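Local coordinates for Lmo2446 protein (Listeria monocytogenes serovar 1/2a, PDB 5I0D) that belongs to glycoside hydrolase family 31 and joins a TIM-barrel domain to several beta-sheet domains, among them a calcium-bearing family 6 carbohydrate-binding module, at residues 202-207 against 220-225; 991-996 against 1057-1062; 43-48 against 73-78. All coordinates share one frame; numbering follows the deposited sequence.

Contact 1. Residues 202-207 against 220-225; sequences PYRMEV and TTANSL
P202 and A222 meet through a small knob set against a ring: the methyl CB of A222 lies 3.5 Å from CG of P202 and also touches CB of the same ring. Nearby stands the backbone of the next residue, with CB of A222 3.6 Å from O of Y203. The peptide bond before P202 is cis, and the chain then runs into strand 203-209, the first arm of a beta hairpin in the galactose mutarotase-like domain.

From here the side chains of Y203 and R204 go different ways. Y203 has CG trans to its backbone N (chi1 158°), and its ring reaches L225 at an oblique tilt, CE2 lying 4.2 Å from CD2 of L225. Its hydroxyl is tied to E218, while L149 and I198 close round the buried ring. R204 is stretched out from CG to NE and runs past the backbone of T220, with NE 3.8 Å from CA of T220. That NE is bonded to the carbonyl oxygens of E218 and Y219. At the far end, NH1 forms a salt bridge to OE2 of E206, 3.0 Å away, on the anti lone pair of the carboxylate and 16° out of the guanidinium plane.

Between the backbones, two waters do the joining. Both lie within hydrogen-bonding distance of O of Y203 and probably donate to it; one continues to OG of S224 at 2.8 Å, and the other takes the N-H of N223, its oxygen 2.8 Å from that N. OG of S224 has a further partner in N240.

The chemistry is therefore divided: direct touches between the segments are apolar or van der Waals, while their polar coupling passes through water at one carbonyl, where residues 220-225 leave regular strand geometry and water stands between them and strand 203-209.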
# COMPACT_ATOMS: atom_id res chain seq x y z
N PRO A 202 14.72 25.02 29.19
CA PRO A 202 14.62 25.22 27.73
C PRO A 202 13.28 24.70 27.19
O PRO A 202 12.68 23.82 27.80
CB PRO A 202 15.78 24.38 27.19
CG PRO A 202 15.95 23.31 28.19
CD PRO A 202 15.63 23.91 29.52
N TYR A 203 12.83 25.29 26.09
CA TYR A 203 11.65 24.84 25.39
C TYR A 203 11.83 23.35 25.04
O TYR A 203 12.84 22.96 24.50
CB TYR A 203 11.40 25.63 24.09
CG TYR A 203 10.54 24.85 23.11
CD1 TYR A 203 9.17 24.74 23.30
CD2 TYR A 203 11.12 24.15 22.04
CE1 TYR A 203 8.39 23.98 22.44
CE2 TYR A 203 10.33 23.41 21.17
CZ TYR A 203 8.97 23.31 21.38
OH TYR A 203 8.17 22.55 20.53
N ARG A 204 10.82 22.55 25.38
CA ARG A 204 10.80 21.15 25.05
C ARG A 204 9.38 20.61 25.16
O ARG A 204 8.73 20.79 26.20
CB ARG A 204 11.75 20.36 25.95
CG ARG A 204 11.89 18.92 25.51
CD ARG A 204 13.00 18.15 26.24
NE ARG A 204 12.80 16.74 25.94
CZ ARG A 204 12.03 15.90 26.64
NH1 ARG A 204 11.41 16.28 27.76
NH2 ARG A 204 11.91 14.63 26.23
N MSE A 205 8.93 19.90 24.12
CA MSE A 205 7.55 19.41 24.02
C MSE A 205 7.51 17.92 24.23
O MSE A 205 8.31 17.20 23.65
CB MSE A 205 6.92 19.71 22.67
CG MSE A 205 5.50 19.15 22.57
SE MSE A 205 4.76 19.56 20.80
CE MSE A 205 4.70 21.51 20.95
N GLU A 206 6.55 17.47 25.04
CA GLU A 206 6.18 16.05 25.15
C GLU A 206 4.71 15.93 24.79
O GLU A 206 3.89 16.68 25.30
CB GLU A 206 6.36 15.52 26.57
CG GLU A 206 7.77 15.58 27.13
CD GLU A 206 7.90 14.96 28.51
OE1 GLU A 206 6.87 14.63 29.16
OE2 GLU A 206 9.05 14.82 28.98
N VAL A 207 4.40 14.97 23.91
CA VAL A 207 3.03 14.67 23.51
C VAL A 207 2.57 13.40 24.23
O VAL A 207 3.09 12.32 23.98
CB VAL A 207 2.89 14.53 21.98
CG1 VAL A 207 1.44 14.26 21.60
CG2 VAL A 207 3.40 15.78 21.27
N THR A 220 15.96 14.85 24.41
CA THR A 220 16.22 15.09 25.82
C THR A 220 16.96 16.41 26.08
O THR A 220 16.63 17.13 27.02
CB THR A 220 17.07 13.93 26.39
OG1 THR A 220 16.52 12.67 25.93
CG2 THR A 220 17.11 13.96 27.91
N THR A 221 17.93 16.74 25.24
CA THR A 221 18.80 17.89 25.49
C THR A 221 18.23 19.22 25.01
O THR A 221 18.87 20.26 25.16
CB THR A 221 20.23 17.64 24.95
OG1 THR A 221 20.16 17.08 23.64
CG2 THR A 221 20.97 16.67 25.84
N ALA A 222 17.02 19.20 24.45
CA ALA A 222 16.29 20.41 24.06
C ALA A 222 17.03 21.14 22.94
O ALA A 222 17.85 20.50 22.25
CB ALA A 222 15.98 21.31 25.26
N ASN A 223 16.72 22.42 22.70
CA ASN A 223 17.18 23.09 21.47
C ASN A 223 17.01 22.18 20.24
O ASN A 223 17.88 22.11 19.38
CB ASN A 223 18.64 23.54 21.56
CG ASN A 223 18.90 24.47 22.74
OD1 ASN A 223 18.22 25.49 22.93
ND2 ASN A 223 19.87 24.12 23.53
N SER A 224 15.90 21.47 20.21
CA SER A 224 15.66 20.43 19.21
C SER A 224 15.16 21.02 17.88
O SER A 224 15.43 20.46 16.82
CB SER A 224 14.65 19.41 19.78
OG SER A 224 13.33 19.95 19.91
N LEU A 225 14.46 22.14 17.96
CA LEU A 225 13.74 22.72 16.83
C LEU A 225 14.50 23.92 16.28
O LEU A 225 14.78 24.86 17.02
CB LEU A 225 12.34 23.14 17.30
CG LEU A 225 11.37 23.84 16.35
CD1 LEU A 225 11.10 23.01 15.12
CD2 LEU A 225 10.06 24.13 17.09
O HOH W 1 13.47 21.29 22.33
O HOH W 2 14.93 24.39 23.50

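Contact 2. Residues 991-996 against 1057-1062; sequences MEVRYS and DHVVIK. With CA (calcium ion), chain S.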
# COMPACT_ATOMS: atom_id res chain seq x y z
N MSE A 991 -15.84 -33.16 26.62
CA MSE A 991 -15.17 -33.39 25.36
C MSE A 991 -15.80 -34.60 24.71
O MSE A 991 -15.73 -35.71 25.25
CB MSE A 991 -13.67 -33.53 25.58
CG MSE A 991 -12.96 -33.86 24.26
SE MSE A 991 -11.00 -33.83 24.50
CE MSE A 991 -10.88 -35.38 25.68
N GLU A 992 -16.46 -34.40 23.57
CA GLU A 992 -16.95 -35.53 22.77
C GLU A 992 -15.79 -36.09 21.97
O GLU A 992 -15.08 -35.32 21.32
CB GLU A 992 -18.01 -35.07 21.79
CG GLU A 992 -19.32 -34.65 22.42
CD GLU A 992 -20.41 -34.40 21.40
OE1 GLU A 992 -20.11 -34.25 20.19
OE2 GLU A 992 -21.59 -34.32 21.80
N VAL A 993 -15.58 -37.40 22.03
CA VAL A 993 -14.54 -38.06 21.24
C VAL A 993 -15.26 -38.97 20.26
O VAL A 993 -15.95 -39.88 20.70
CB VAL A 993 -13.59 -38.89 22.14
CG1 VAL A 993 -12.57 -39.66 21.30
CG2 VAL A 993 -12.89 -37.98 23.14
N ARG A 994 -15.15 -38.69 18.96
CA ARG A 994 -15.84 -39.48 17.95
C ARG A 994 -14.84 -40.41 17.28
O ARG A 994 -13.79 -39.97 16.84
CB ARG A 994 -16.56 -38.60 16.93
CG ARG A 994 -17.41 -39.38 15.93
CD ARG A 994 -18.43 -38.47 15.25
NE ARG A 994 -19.45 -39.19 14.48
CZ ARG A 994 -19.46 -39.34 13.16
NH1 ARG A 994 -18.51 -38.82 12.39
NH2 ARG A 994 -20.46 -40.00 12.58
N TYR A 995 -15.19 -41.69 17.24
CA TYR A 995 -14.27 -42.75 16.87
C TYR A 995 -15.05 -43.95 16.34
O TYR A 995 -16.27 -44.04 16.48
CB TYR A 995 -13.46 -43.20 18.12
CG TYR A 995 -14.32 -43.99 19.06
CD1 TYR A 995 -15.22 -43.35 19.92
CD2 TYR A 995 -14.31 -45.38 19.03
CE1 TYR A 995 -16.07 -44.09 20.73
CE2 TYR A 995 -15.15 -46.12 19.84
CZ TYR A 995 -16.03 -45.48 20.69
OH TYR A 995 -16.87 -46.23 21.49
N SER A 996 -14.32 -44.89 15.76
CA SER A 996 -14.83 -46.20 15.43
C SER A 996 -13.86 -47.23 16.00
O SER A 996 -12.65 -46.98 16.07
CB SER A 996 -14.95 -46.36 13.92
OG SER A 996 -15.62 -47.57 13.61
N ASP A 1057 -11.93 -39.68 14.66
CA ASP A 1057 -12.50 -38.74 13.71
C ASP A 1057 -12.26 -37.27 14.07
O ASP A 1057 -11.82 -36.46 13.20
CB ASP A 1057 -14.00 -38.99 13.54
CG ASP A 1057 -14.63 -38.05 12.53
OD1 ASP A 1057 -13.87 -37.48 11.71
OD2 ASP A 1057 -15.86 -37.88 12.59
N HIS A 1058 -12.62 -36.95 15.33
CA HIS A 1058 -12.59 -35.58 15.86
C HIS A 1058 -12.86 -35.53 17.36
O HIS A 1058 -13.31 -36.52 17.95
CB HIS A 1058 -13.60 -34.65 15.12
CG HIS A 1058 -15.06 -34.91 15.39
ND1 HIS A 1058 -15.98 -35.00 14.37
CD2 HIS A 1058 -15.77 -35.01 16.54
CE1 HIS A 1058 -17.19 -35.19 14.88
NE2 HIS A 1058 -17.09 -35.21 16.19
N VAL A 1059 -12.63 -34.35 17.93
CA VAL A 1059 -13.20 -34.00 19.23
C VAL A 1059 -14.07 -32.77 19.11
O VAL A 1059 -13.82 -31.91 18.26
CB VAL A 1059 -12.15 -33.83 20.36
CG1 VAL A 1059 -11.31 -35.08 20.50
CG2 VAL A 1059 -11.24 -32.64 20.15
N VAL A 1060 -15.06 -32.67 19.98
CA VAL A 1060 -15.94 -31.52 20.08
C VAL A 1060 -15.93 -31.12 21.55
O VAL A 1060 -16.00 -31.99 22.43
CB VAL A 1060 -17.37 -31.85 19.63
CG1 VAL A 1060 -18.37 -30.77 20.02
CG2 VAL A 1060 -17.42 -32.09 18.13
N ILE A 1061 -15.85 -29.82 21.80
CA ILE A 1061 -15.95 -29.28 23.15
C ILE A 1061 -17.31 -28.64 23.32
O ILE A 1061 -17.73 -27.81 22.50
CB ILE A 1061 -14.86 -28.22 23.38
CG1 ILE A 1061 -13.47 -28.80 23.13
CG2 ILE A 1061 -14.96 -27.62 24.78
CD1 ILE A 1061 -13.13 -30.02 23.97
N LYS A 1062 -18.01 -29.02 24.39
CA LYS A 1062 -19.31 -28.46 24.70
C LYS A 1062 -19.47 -28.28 26.19
O LYS A 1062 -18.73 -28.85 26.98
CB LYS A 1062 -20.41 -29.35 24.16
CG LYS A 1062 -20.48 -30.73 24.77
CD LYS A 1062 -21.63 -31.52 24.16
CE LYS A 1062 -21.66 -32.94 24.71
NZ LYS A 1062 -22.68 -33.81 24.05
CA CA S . -12.21 -36.10 10.86
O HOH W 3 -18.83 -35.88 18.21
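E992 and V1060 pair across two antiparallel strands, 987-996 and 1054-1062, of the family 6 carbohydrate-binding module, a beta-sandwich. A classic beta bulge interrupts the ladder where D1057 and H1058 both face R994.

On the face carrying M991, V993, V1059 and I1061, the side chain of selenomethionine M991 crosses V1059 and I1061 obliquely, its CG lying in the hollow between them, 4.0 Å from CB of V1059 and 3.9 Å from CD1 of I1061. F978, I980 and F1044 from the other sheet cover this apolar face.

The other face is mixed, with E992, R994 and H1058 beside V1060. The H1058 ring forms a shelf for R994, whose CB sits 3.8 Å from the ring centroid in a CH-pi contact, offset toward the rim. The E992 side chain lies alongside V1060 and is crossed at about a right angle by that of K1062, whose NZ forms a salt bridge to OE2 of E992 at 2.6 Å, on its anti side, and another to E1030. A water joins OE1 of E992 to NE2 of H1058 in the plane of the imidazole, whose ND1 is hydrogen-bonded to T961.

Calcium lies beside the bulge, its site completed by E942, E944, T961 and G964. D1057 binds it through both backbone O and OD1, the latter at 2.3 Å, while OD2 receives NH1 of R994 at 2.8 Å, in the guanidinium plane.

Contact 3. Residues 43-48 against 73-78; sequences WPIENG and SGNNTY
I45 pushes the end of its side chain against the turn at G74 and N75, and this is the tight part of the contact. Its CD1 comes within 3.2 Å of O of G74, while CG1 rests over the backbone of N75 and 3.7 Å from OG1 of T77, the two side chains crossing at roughly a right angle. The surface it meets is a type II' beta turn from S73 to N76, held by backbone bonds between its two end residues, with G74 at a positive phi.

N75 adds to the close fit from both its carbonyl and its side chain. Its backbone O is 3.3 Å from CA of P44, a CA-H...O contact, and also touches CB of W43. With CG swung away from its own backbone N (chi1 -151°), the amide reaches P44, ND2 lying 3.5 Å from CB of the proline ring. OD1 takes a straight but weak hydrogen bond from N of I45 at 3.4 Å.

Away from the turn the contact slackens. The indole of W43 leads away and comes nearest N76 with CE3, 3.8 Å from ND2, with ring and amide planes 26° apart; that amide is bonded to T41. At E46 a water replaces direct touch, accepting from the backbone N and donating to OG1 of T77 at 2.7 Å. Even the close fit of I45 on G74 and N75 lies at the protein surface, with this water bridge beside it.

The loop thus leaves strand 36-43 through the cis peptide bond before P44 and leans on the turn that joins strands 60-73 and 76-84. Strand 76-84 runs antiparallel between 36-43 and 60-73, with T77 paired to T42 through the backbone and its hydroxyl bonded to N72, beside which I45 also packs.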
# COMPACT_ATOMS: atom_id res chain seq x y z
N TRP A 43 36.49 23.24 -23.05
CA TRP A 43 36.68 22.42 -24.22
C TRP A 43 37.09 23.31 -25.39
O TRP A 43 36.79 24.51 -25.37
CB TRP A 43 35.39 21.66 -24.57
CG TRP A 43 34.23 22.52 -24.96
CD1 TRP A 43 33.84 22.85 -26.22
CD2 TRP A 43 33.31 23.18 -24.07
NE1 TRP A 43 32.73 23.65 -26.18
CE2 TRP A 43 32.38 23.87 -24.88
CE3 TRP A 43 33.17 23.23 -22.69
CZ2 TRP A 43 31.33 24.61 -24.35
CZ3 TRP A 43 32.10 23.98 -22.15
CH2 TRP A 43 31.20 24.65 -22.98
N PRO A 44 37.80 22.77 -26.38
CA PRO A 44 38.33 21.40 -26.39
C PRO A 44 39.54 21.30 -25.48
O PRO A 44 39.92 22.28 -24.84
CB PRO A 44 38.74 21.21 -27.85
CG PRO A 44 39.20 22.57 -28.26
CD PRO A 44 38.31 23.55 -27.53
N ILE A 45 40.15 20.12 -25.43
CA ILE A 45 41.37 19.94 -24.65
C ILE A 45 42.51 20.65 -25.39
O ILE A 45 42.70 20.42 -26.58
CB ILE A 45 41.71 18.44 -24.45
CG1 ILE A 45 40.60 17.75 -23.65
CG2 ILE A 45 43.05 18.28 -23.72
CD1 ILE A 45 40.62 16.23 -23.74
N GLU A 46 43.21 21.55 -24.70
CA GLU A 46 44.28 22.36 -25.29
C GLU A 46 45.30 22.75 -24.23
O GLU A 46 44.93 23.04 -23.09
CB GLU A 46 43.72 23.68 -25.85
CG GLU A 46 42.66 23.54 -26.93
CD GLU A 46 42.16 24.88 -27.43
OE1 GLU A 46 41.69 25.71 -26.61
OE2 GLU A 46 42.24 25.11 -28.65
N ASN A 47 46.58 22.79 -24.60
CA ASN A 47 47.61 23.40 -23.75
C ASN A 47 47.34 24.89 -23.62
O ASN A 47 46.71 25.50 -24.48
CB ASN A 47 49.02 23.23 -24.34
CG ASN A 47 49.50 21.78 -24.35
OD1 ASN A 47 48.91 20.90 -23.72
ND2 ASN A 47 50.58 21.54 -25.06
N GLY A 48 47.85 25.48 -22.53
CA GLY A 48 47.78 26.93 -22.33
C GLY A 48 46.42 27.50 -21.96
O GLY A 48 46.23 28.72 -22.04
N SER A 73 38.04 14.17 -19.68
CA SER A 73 37.08 13.16 -20.13
C SER A 73 36.55 13.60 -21.48
O SER A 73 36.10 14.73 -21.62
CB SER A 73 35.94 12.97 -19.14
OG SER A 73 35.12 11.89 -19.54
N GLY A 74 36.65 12.71 -22.47
CA GLY A 74 36.22 13.03 -23.83
C GLY A 74 37.04 14.19 -24.37
O GLY A 74 38.27 14.16 -24.30
N ASN A 75 36.37 15.23 -24.88
CA ASN A 75 37.07 16.41 -25.37
C ASN A 75 36.97 17.58 -24.38
O ASN A 75 37.10 18.74 -24.77
CB ASN A 75 36.58 16.82 -26.78
CG ASN A 75 37.66 17.53 -27.61
OD1 ASN A 75 38.87 17.54 -27.28
ND2 ASN A 75 37.23 18.15 -28.69
N ASN A 76 36.82 17.26 -23.09
CA ASN A 76 36.69 18.26 -22.03
C ASN A 76 37.77 18.13 -20.97
O ASN A 76 38.21 17.02 -20.65
CB ASN A 76 35.35 18.12 -21.34
CG ASN A 76 34.22 18.67 -22.16
OD1 ASN A 76 33.99 18.21 -23.27
ND2 ASN A 76 33.51 19.64 -21.63
N THR A 77 38.16 19.27 -20.42
CA THR A 77 38.97 19.31 -19.21
C THR A 77 38.09 19.79 -18.07
O THR A 77 37.22 20.63 -18.28
CB THR A 77 40.20 20.22 -19.40
OG1 THR A 77 40.92 19.75 -20.54
CG2 THR A 77 41.10 20.18 -18.17
N TYR A 78 38.28 19.20 -16.89
CA TYR A 78 37.57 19.56 -15.68
C TYR A 78 38.58 20.12 -14.71
O TYR A 78 39.73 19.65 -14.65
CB TYR A 78 36.83 18.34 -15.11
CG TYR A 78 35.73 17.95 -16.05
CD1 TYR A 78 36.00 17.12 -17.14
CD2 TYR A 78 34.46 18.50 -15.93
CE1 TYR A 78 35.00 16.81 -18.06
CE2 TYR A 78 33.47 18.19 -16.85
CZ TYR A 78 33.75 17.35 -17.90
OH TYR A 78 32.76 17.07 -18.81
O HOH W 4 42.52 21.55 -21.72

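Following the chain from its N terminus, contact 3 closes first, bringing the loop after strand 36-43 against the turn before strand 76-84 in the N-terminal domain. Contact 1 follows as a short closure within one hairpin of the galactose mutarotase-like domain. After the TIM barrel, contact 2 closes the longest span, 60 residues within the carbohydrate-binding module near the C terminus. The three are in series, so none encloses or crosses another, and each is local to its own domain. None touches another: nearest atoms are about 38 Å apart for contacts 1 and 3, and contacts 2 and 3 lie on opposite sides of the chain's centre, their own centres about 89 Å apart.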